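Local coordinates for protein xyloglucan-specific endo-beta-1,4-glucanase BoGH5A (Bacteroides ovatus, PDB 3ZMR) that cleaves the beta-1,4-glucan backbone of xyloglucan at internal linkages with retention of configuration, releasing xyloglucan oligosaccharides in the human gut, at residues A[394-399]-A[418-423]; A[353-358]-A[413-418]; A[373-378]-A[428-433]. One frame throughout, in Å; residues are numbered along the deposited sequence.

Contact 1. Residues A[394-399]-A[418-423]; sequences GEYGPT and DYIEYV. With GLC (alpha-D-glucopyranose), chain L; BGC (beta-D-glucopyranose), chain C.
Tyr419 OH receives a hydrogen bond from a water that also accepts one from Gly397 N, with the Tyr419 OH to water distance 2.8 Å; the same hydroxyl is hydrogen-bonded to Asp339 O. The water lies in the plane of the Tyr419 ring, at its edge, and forms the polar link of a beta-alpha-beta unit in the (beta/alpha)8 barrel, where strand 391-396 packs on helix 406-429. The rest of the contact is apolar. Tyr396 carries its ring in the crowded position, CG between the backbone N and the carbonyl carbon (chi1 75°), and its CD2 meets Val423 CG1 at 3.7 Å as the two side chains slide past each other in opposite directions. Ile420 CG2 comes at the edge of the same ring, 4.3 Å from Tyr396 OH. Two residues on, Pro398 CD is 3.7 Å from Ile420 CG1, the two side chains crossing at about a right angle, and Pro398 CD also touches Tyr419 CD2. Between Tyr396 and Pro398, Gly397 has a positive phi of 136° at which a side chain would collide with the carbonyl O of Tyr396. From the strand, Glu395, the probable nucleophile, faces the sugar: Arg172 and Tyr338 hold its carboxylate, and Glu395 OE2 lies 2.7 Å from O2 of the glucose, modelled as both anomers.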
# COMPACT_ATOMS: atom_id res chain seq x y z
N GLY A 394 4.14 7.55 1.46
CA GLY A 394 4.73 6.91 2.63
C GLY A 394 6.20 7.19 2.85
O GLY A 394 6.70 7.04 3.97
N GLU A 395 6.88 7.57 1.76
CA GLU A 395 8.26 8.01 1.78
C GLU A 395 8.47 9.06 0.70
O GLU A 395 8.01 8.89 -0.42
CB GLU A 395 9.24 6.86 1.52
CG GLU A 395 9.14 5.67 2.44
CD GLU A 395 10.11 4.56 2.10
OE1 GLU A 395 11.09 4.81 1.35
OE2 GLU A 395 9.87 3.40 2.56
N TYR A 396 9.20 10.11 1.06
CA TYR A 396 9.78 11.06 0.11
C TYR A 396 11.01 11.64 0.81
O TYR A 396 11.11 11.62 2.04
CB TYR A 396 8.79 12.18 -0.34
CG TYR A 396 8.59 13.19 0.73
CD1 TYR A 396 7.73 12.96 1.80
CD2 TYR A 396 9.31 14.40 0.72
CE1 TYR A 396 7.60 13.87 2.84
CE2 TYR A 396 9.22 15.29 1.77
CZ TYR A 396 8.37 15.04 2.82
OH TYR A 396 8.27 15.94 3.89
N GLY A 397 11.90 12.26 0.04
CA GLY A 397 12.97 13.08 0.60
C GLY A 397 14.32 12.85 -0.06
O GLY A 397 14.61 11.76 -0.54
N PRO A 398 15.14 13.91 -0.10
CA PRO A 398 16.46 13.80 -0.69
C PRO A 398 17.55 13.49 0.34
O PRO A 398 17.51 13.96 1.50
CB PRO A 398 16.68 15.20 -1.25
CG PRO A 398 15.99 16.08 -0.26
CD PRO A 398 14.83 15.31 0.28
N THR A 399 18.56 12.75 -0.10
CA THR A 399 19.75 12.58 0.76
C THR A 399 20.47 13.92 0.94
O THR A 399 20.22 14.89 0.22
CB THR A 399 20.70 11.51 0.20
OG1 THR A 399 21.68 11.17 1.19
CG2 THR A 399 21.36 12.02 -1.10
N ASP A 418 14.26 23.52 -0.88
CA ASP A 418 13.31 23.98 -1.92
C ASP A 418 12.47 22.78 -2.38
O ASP A 418 11.25 22.87 -2.54
CB ASP A 418 14.06 24.61 -3.11
CG ASP A 418 14.67 25.96 -2.79
OD1 ASP A 418 14.36 26.57 -1.72
OD2 ASP A 418 15.47 26.41 -3.65
N TYR A 419 13.14 21.66 -2.61
CA TYR A 419 12.51 20.43 -3.08
C TYR A 419 11.50 19.88 -2.04
O TYR A 419 10.36 19.57 -2.36
CB TYR A 419 13.58 19.35 -3.38
CG TYR A 419 13.00 18.01 -3.75
CD1 TYR A 419 12.65 17.72 -5.05
CD2 TYR A 419 12.79 17.04 -2.78
CE1 TYR A 419 12.09 16.52 -5.40
CE2 TYR A 419 12.28 15.80 -3.13
CZ TYR A 419 11.93 15.54 -4.44
OH TYR A 419 11.34 14.32 -4.78
N ILE A 420 11.94 19.78 -0.81
CA ILE A 420 11.13 19.33 0.30
C ILE A 420 9.87 20.17 0.44
O ILE A 420 8.74 19.63 0.52
CB ILE A 420 11.93 19.32 1.64
CG1 ILE A 420 12.97 18.19 1.62
CG2 ILE A 420 11.00 19.15 2.83
CD1 ILE A 420 14.01 18.26 2.72
N GLU A 421 10.03 21.48 0.47
CA GLU A 421 8.88 22.38 0.58
C GLU A 421 7.93 22.17 -0.59
O GLU A 421 6.71 22.15 -0.39
CB GLU A 421 9.35 23.83 0.60
CG GLU A 421 8.23 24.85 0.72
CD GLU A 421 8.65 26.28 0.44
OE1 GLU A 421 9.82 26.65 0.74
OE2 GLU A 421 7.79 27.05 -0.04
N TYR A 422 8.48 22.01 -1.78
CA TYR A 422 7.66 21.91 -3.00
C TYR A 422 6.86 20.60 -2.99
O TYR A 422 5.65 20.57 -3.28
CB TYR A 422 8.48 22.02 -4.30
CG TYR A 422 7.59 22.25 -5.50
CD1 TYR A 422 7.11 23.52 -5.80
CD2 TYR A 422 7.15 21.19 -6.28
CE1 TYR A 422 6.25 23.72 -6.85
CE2 TYR A 422 6.29 21.37 -7.33
CZ TYR A 422 5.84 22.63 -7.62
OH TYR A 422 4.98 22.81 -8.68
N VAL A 423 7.52 19.51 -2.66
CA VAL A 423 6.83 18.21 -2.58
C VAL A 423 5.69 18.29 -1.54
O VAL A 423 4.56 17.87 -1.81
CB VAL A 423 7.79 17.06 -2.28
CG1 VAL A 423 7.02 15.79 -1.90
CG2 VAL A 423 8.69 16.86 -3.49
C1 GLC L . 12.21 3.02 -0.47
C2 GLC L . 12.40 1.88 0.53
C3 GLC L . 13.41 2.24 1.62
C4 GLC L . 14.69 2.70 0.91
C5 GLC L . 14.37 3.74 -0.17
C6 GLC L . 15.60 4.27 -0.91
O2 GLC L . 11.14 1.53 1.05
O3 GLC L . 13.61 1.15 2.55
O4 GLC L . 15.50 3.27 1.91
O5 GLC L . 13.45 3.22 -1.10
O6 GLC L . 16.05 5.41 -0.20
C2 BGC C . 12.28 1.74 0.42
C3 BGC C . 13.31 2.22 1.46
C4 BGC C . 14.56 2.81 0.81
C5 BGC C . 14.03 3.87 -0.17
C6 BGC C . 15.18 4.60 -0.83
C1 BGC C . 11.98 2.68 -0.75
O2 BGC C . 11.06 1.43 1.08
O3 BGC C . 13.66 1.11 2.30
O4 BGC C . 15.46 3.31 1.84
O5 BGC C . 13.21 3.27 -1.19
O6 BGC C . 16.10 3.61 -1.31
O HOH W 1 11.47 12.48 -2.73

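Contact 2. Residues A[353-358]-A[413-418]; sequences KSQWGA and LKSRND. With EDO (1,2-ethanediol), chain F.
Ser415 OG ties the loop 353-358 to the helix by accepting a hydrogen bond from Trp356 N, 3.0 Å from N to OG with an N-H...O angle of 145°. With OG anti to the carbonyl carbon and beside the backbone N (chi1 -77°), the hydroxyl is also hydrogen-bonded to Asn411 O one turn back, and two groups thus fix its rotation. An alanine here would probably leave the Trp356 N-H without its mate and the nearby loop backbone less firmly held. On the loop itself, Trp356 NE1 is hydrogen-bonded to Gly369 O, and at Ser354 a 1,2-ethanediol, probably from the crystallisation liquor, donates from O1 to Ser354 OG at 2.8 Å. A second polar link between the segments runs through water: it donates to Trp356 O and to Asp418 OD2, the latter at 2.7 Å. That oxygen also receives Lys414 NZ at 2.8 Å on its syn lone pair, a salt bridge within the helix that probably stabilises the carboxylate charge. The helix is 406-429, one of the outer helices of the TIM barrel, and the loop covering it runs between helices 341-344 and 371-379. Van der Waals packing completes the join. Trp356 holds CG anti to the backbone N (chi1 178°), and its indole lies obliquely against the helix. Trp356 CZ3 is 3.6 Å from Asp418 C and 3.9 Å from Asp418 CB. Gln355 CB lies against Ser415 OG at 3.6 Å. A CB on Gly357 would clash with Trp356 CE3.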
# COMPACT_ATOMS: atom_id res chain seq x y z
N LYS A 353 22.81 14.52 -9.41
CA LYS A 353 22.59 15.95 -9.58
C LYS A 353 22.44 16.54 -8.19
O LYS A 353 21.66 16.04 -7.38
CB LYS A 353 21.37 16.21 -10.42
CG LYS A 353 21.41 15.60 -11.81
CD LYS A 353 22.52 16.18 -12.67
CE LYS A 353 22.45 15.65 -14.09
NZ LYS A 353 23.65 16.12 -14.84
N SER A 354 23.20 17.59 -7.89
CA SER A 354 23.23 18.18 -6.56
C SER A 354 22.17 19.28 -6.35
O SER A 354 21.94 19.70 -5.22
CB SER A 354 24.63 18.76 -6.23
OG SER A 354 24.94 19.79 -7.15
N GLN A 355 21.59 19.77 -7.46
CA GLN A 355 20.70 20.92 -7.44
C GLN A 355 19.32 20.53 -7.96
O GLN A 355 19.15 19.51 -8.63
CB GLN A 355 21.24 22.05 -8.31
CG GLN A 355 22.56 22.57 -7.76
CD GLN A 355 23.24 23.58 -8.68
OE1 GLN A 355 22.76 23.88 -9.78
NE2 GLN A 355 24.38 24.08 -8.24
N TRP A 356 18.35 21.37 -7.62
CA TRP A 356 16.94 21.15 -7.98
C TRP A 356 16.19 22.48 -8.03
O TRP A 356 16.38 23.33 -7.17
CB TRP A 356 16.26 20.21 -6.94
CG TRP A 356 14.81 20.03 -7.29
CD1 TRP A 356 14.29 19.07 -8.16
CD2 TRP A 356 13.70 20.87 -6.93
NE1 TRP A 356 12.95 19.27 -8.34
CE2 TRP A 356 12.55 20.36 -7.60
CE3 TRP A 356 13.56 22.01 -6.11
CZ2 TRP A 356 11.29 20.99 -7.50
CZ3 TRP A 356 12.31 22.60 -6.00
CH2 TRP A 356 11.18 22.07 -6.68
N GLY A 357 15.31 22.63 -9.02
CA GLY A 357 14.28 23.65 -8.98
C GLY A 357 14.58 24.90 -9.78
O GLY A 357 15.68 25.09 -10.30
N ALA A 358 13.58 25.76 -9.86
CA ALA A 358 13.63 26.99 -10.71
C ALA A 358 14.83 27.88 -10.40
O ALA A 358 15.44 28.42 -11.31
CB ALA A 358 12.33 27.77 -10.58
N LEU A 413 22.30 22.36 -0.30
CA LEU A 413 21.50 22.45 0.92
C LEU A 413 20.20 23.19 0.62
O LEU A 413 19.12 22.78 1.04
CB LEU A 413 22.27 23.13 2.04
CG LEU A 413 23.45 22.34 2.60
CD1 LEU A 413 24.22 23.22 3.57
CD2 LEU A 413 23.00 21.07 3.27
N LYS A 414 20.31 24.30 -0.12
CA LYS A 414 19.15 25.09 -0.53
C LYS A 414 18.21 24.27 -1.40
O LYS A 414 16.99 24.28 -1.19
CB LYS A 414 19.57 26.38 -1.27
CG LYS A 414 18.38 27.21 -1.77
CD LYS A 414 18.79 28.51 -2.46
CE LYS A 414 17.62 29.49 -2.49
NZ LYS A 414 16.49 28.98 -3.31
N SER A 415 18.77 23.56 -2.36
CA SER A 415 18.00 22.75 -3.29
C SER A 415 17.18 21.71 -2.52
O SER A 415 16.03 21.46 -2.87
CB SER A 415 18.94 22.02 -4.25
OG SER A 415 19.44 22.91 -5.26
N ARG A 416 17.80 21.04 -1.56
CA ARG A 416 17.07 20.03 -0.75
C ARG A 416 15.85 20.66 -0.13
O ARG A 416 14.73 20.10 -0.14
CB ARG A 416 17.90 19.41 0.37
CG ARG A 416 19.09 18.63 -0.09
CD ARG A 416 19.81 18.07 1.13
NE ARG A 416 19.03 17.02 1.79
CZ ARG A 416 18.33 17.17 2.92
NH1 ARG A 416 18.30 18.32 3.59
NH2 ARG A 416 17.63 16.12 3.37
N ASN A 417 16.03 21.81 0.50
CA ASN A 417 14.92 22.47 1.21
C ASN A 417 13.85 23.03 0.28
O ASN A 417 12.65 22.95 0.57
CB ASN A 417 15.47 23.48 2.21
CG ASN A 417 16.19 22.80 3.35
OD1 ASN A 417 15.84 21.66 3.73
ND2 ASN A 417 17.22 23.44 3.86
N ASP A 418 14.26 23.52 -0.88
CA ASP A 418 13.31 23.98 -1.92
C ASP A 418 12.47 22.78 -2.38
O ASP A 418 11.25 22.87 -2.54
CB ASP A 418 14.06 24.61 -3.11
CG ASP A 418 14.67 25.96 -2.79
OD1 ASP A 418 14.36 26.57 -1.72
OD2 ASP A 418 15.47 26.41 -3.65
C1 EDO F . 28.31 18.88 -6.96
O1 EDO F . 27.52 19.11 -8.14
C2 EDO F . 29.76 19.29 -7.20
O2 EDO F . 30.30 18.42 -8.21
O HOH W 2 15.23 25.64 -6.19

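Contact 3. Residues A[373-378]-A[428-433]; sequences DIEATL and VKNKLV
Glu375 and Asn430 meet through a weak hydrogen bond, with Asn430 ND2 3.4 Å from Glu375 OE1 and an N-H...O angle of 149°. The carboxylate and amide planes are turned 75° against each other. The stronger partner of ND2 is Thr426 O, in helix 406-429, so the amide nitrogen is satisfied chiefly by its own helix end, and Glu375 adds a second, looser acceptor. The other carboxylate oxygen, Glu375 OE2, faces Lys429 NZ in a long salt bridge of 3.8 Å, the two side chains crossing at about a right angle. Glu375 CG is anti to the backbone N, and a bend at chi2 (76°) turns CD toward the 428-433 segment. Lys429 is exposed, and such a long ion pair probably contributes only modestly. Beside these polar groups, Leu378 CB rests 4.1 Å from Leu432 CD1, and the same methyl lies near Leu378 O. The backbone acceptors of helix 371-379 near its end take side-chain donors: Glu375 O is hydrogen-bonded to Ser379 OG and Thr377 O to Ser380 OG. On the opposing segment, Lys431 N is hydrogen-bonded to Val428 O at 3.1 Å and Leu432 N to Cys427 O, so these two carbonyls are engaged. With Lys431 at positive phi, these two bonds form a Schellman motif, which ends helix 406-429 and turns the chain into strand 433-436, the last of the eight parallel strands of the barrel.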
# COMPACT_ATOMS: atom_id res chain seq x y z
N ASP A 373 6.83 18.62 -13.44
CA ASP A 373 6.77 17.15 -13.40
C ASP A 373 6.23 16.64 -12.06
O ASP A 373 5.42 15.70 -12.02
CB ASP A 373 8.14 16.51 -13.67
CG ASP A 373 8.53 16.49 -15.14
OD1 ASP A 373 7.78 17.01 -16.02
OD2 ASP A 373 9.64 15.95 -15.41
N ILE A 374 6.66 17.26 -10.97
CA ILE A 374 6.21 16.89 -9.63
C ILE A 374 4.70 17.16 -9.52
O ILE A 374 3.94 16.29 -9.05
CB ILE A 374 6.97 17.64 -8.52
CG1 ILE A 374 8.44 17.22 -8.53
CG2 ILE A 374 6.33 17.39 -7.17
CD1 ILE A 374 9.28 18.03 -7.57
N GLU A 375 4.26 18.34 -9.97
CA GLU A 375 2.82 18.67 -9.96
C GLU A 375 2.01 17.68 -10.80
O GLU A 375 0.94 17.24 -10.38
CB GLU A 375 2.58 20.10 -10.45
CG GLU A 375 1.11 20.54 -10.54
CD GLU A 375 0.47 20.85 -9.19
OE1 GLU A 375 0.08 19.90 -8.47
OE2 GLU A 375 0.34 22.05 -8.86
N ALA A 376 2.51 17.34 -11.98
CA ALA A 376 1.77 16.41 -12.85
C ALA A 376 1.64 15.04 -12.21
O ALA A 376 0.57 14.41 -12.22
CB ALA A 376 2.45 16.29 -14.21
N THR A 377 2.74 14.52 -11.68
CA THR A 377 2.68 13.17 -11.12
C THR A 377 1.82 13.10 -9.85
O THR A 377 0.92 12.25 -9.71
CB THR A 377 4.09 12.65 -10.82
OG1 THR A 377 4.81 12.57 -12.06
CG2 THR A 377 4.02 11.28 -10.09
N LEU A 378 2.04 14.02 -8.92
CA LEU A 378 1.29 13.96 -7.66
C LEU A 378 -0.20 14.29 -7.88
O LEU A 378 -1.08 13.66 -7.26
CB LEU A 378 1.93 14.83 -6.59
CG LEU A 378 3.30 14.34 -6.09
CD1 LEU A 378 3.87 15.33 -5.07
CD2 LEU A 378 3.20 12.91 -5.53
N VAL A 428 -0.10 18.63 -0.04
CA VAL A 428 -1.19 19.35 0.63
C VAL A 428 -2.29 19.78 -0.37
O VAL A 428 -3.49 19.54 -0.13
CB VAL A 428 -0.72 20.58 1.43
CG1 VAL A 428 -1.92 21.37 1.98
CG2 VAL A 428 0.24 20.16 2.54
N LYS A 429 -1.86 20.36 -1.48
CA LYS A 429 -2.80 20.83 -2.52
C LYS A 429 -3.67 19.68 -3.02
O LYS A 429 -4.83 19.87 -3.34
CB LYS A 429 -2.02 21.46 -3.70
CG LYS A 429 -2.89 22.06 -4.80
CD LYS A 429 -2.04 22.67 -5.93
CE LYS A 429 -2.91 23.06 -7.13
NZ LYS A 429 -3.34 21.88 -7.94
N ASN A 430 -3.08 18.49 -3.07
CA ASN A 430 -3.71 17.30 -3.62
C ASN A 430 -4.32 16.37 -2.57
O ASN A 430 -4.76 15.25 -2.90
CB ASN A 430 -2.72 16.58 -4.53
CG ASN A 430 -2.59 17.28 -5.86
OD1 ASN A 430 -3.50 17.19 -6.67
ND2 ASN A 430 -1.49 18.01 -6.07
N LYS A 431 -4.33 16.82 -1.33
CA LYS A 431 -4.91 16.09 -0.19
C LYS A 431 -4.18 14.78 0.13
O LYS A 431 -4.78 13.86 0.66
CB LYS A 431 -6.43 15.89 -0.38
CG LYS A 431 -7.20 17.20 -0.61
CD LYS A 431 -8.70 16.96 -0.54
CE LYS A 431 -9.53 18.23 -0.69
NZ LYS A 431 -9.15 18.96 -1.93
N LEU A 432 -2.90 14.71 -0.22
CA LEU A 432 -2.03 13.55 0.06
C LEU A 432 -1.29 13.78 1.37
O LEU A 432 -0.97 14.92 1.73
CB LEU A 432 -0.99 13.37 -1.06
CG LEU A 432 -1.49 13.58 -2.49
CD1 LEU A 432 -0.31 13.46 -3.44
CD2 LEU A 432 -2.61 12.61 -2.86
N VAL A 433 -1.03 12.70 2.10
CA VAL A 433 -0.32 12.78 3.37
C VAL A 433 1.17 12.46 3.19
O VAL A 433 1.50 11.33 2.87
CB VAL A 433 -0.89 11.77 4.40
CG1 VAL A 433 -0.15 11.83 5.72
CG2 VAL A 433 -2.39 12.00 4.61

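All three contacts use helix 406-429: contact 2 at 413-418, contact 1 continuing from it at 418-423, contact 3 at its C-terminal end. Their centres lie about 10 Å apart (contacts 1 and 2), 12 Å (1 and 3) and 18 Å (2 and 3). Arg416 joins the first two, its NH2 2.9 Å from Pro398 O in a probable hydrogen bond, while Trp356 CZ2 reaches Ile374 CD1 at 3.6 Å to connect contact 2 with contact 3. Contact 1 alone holds a catalytic residue, the probable nucleophile Glu395; the side chain of Leu378 in contact 3 is about 11 Å from the side chain of Glu395, and contact 2 lies away from the sugar site.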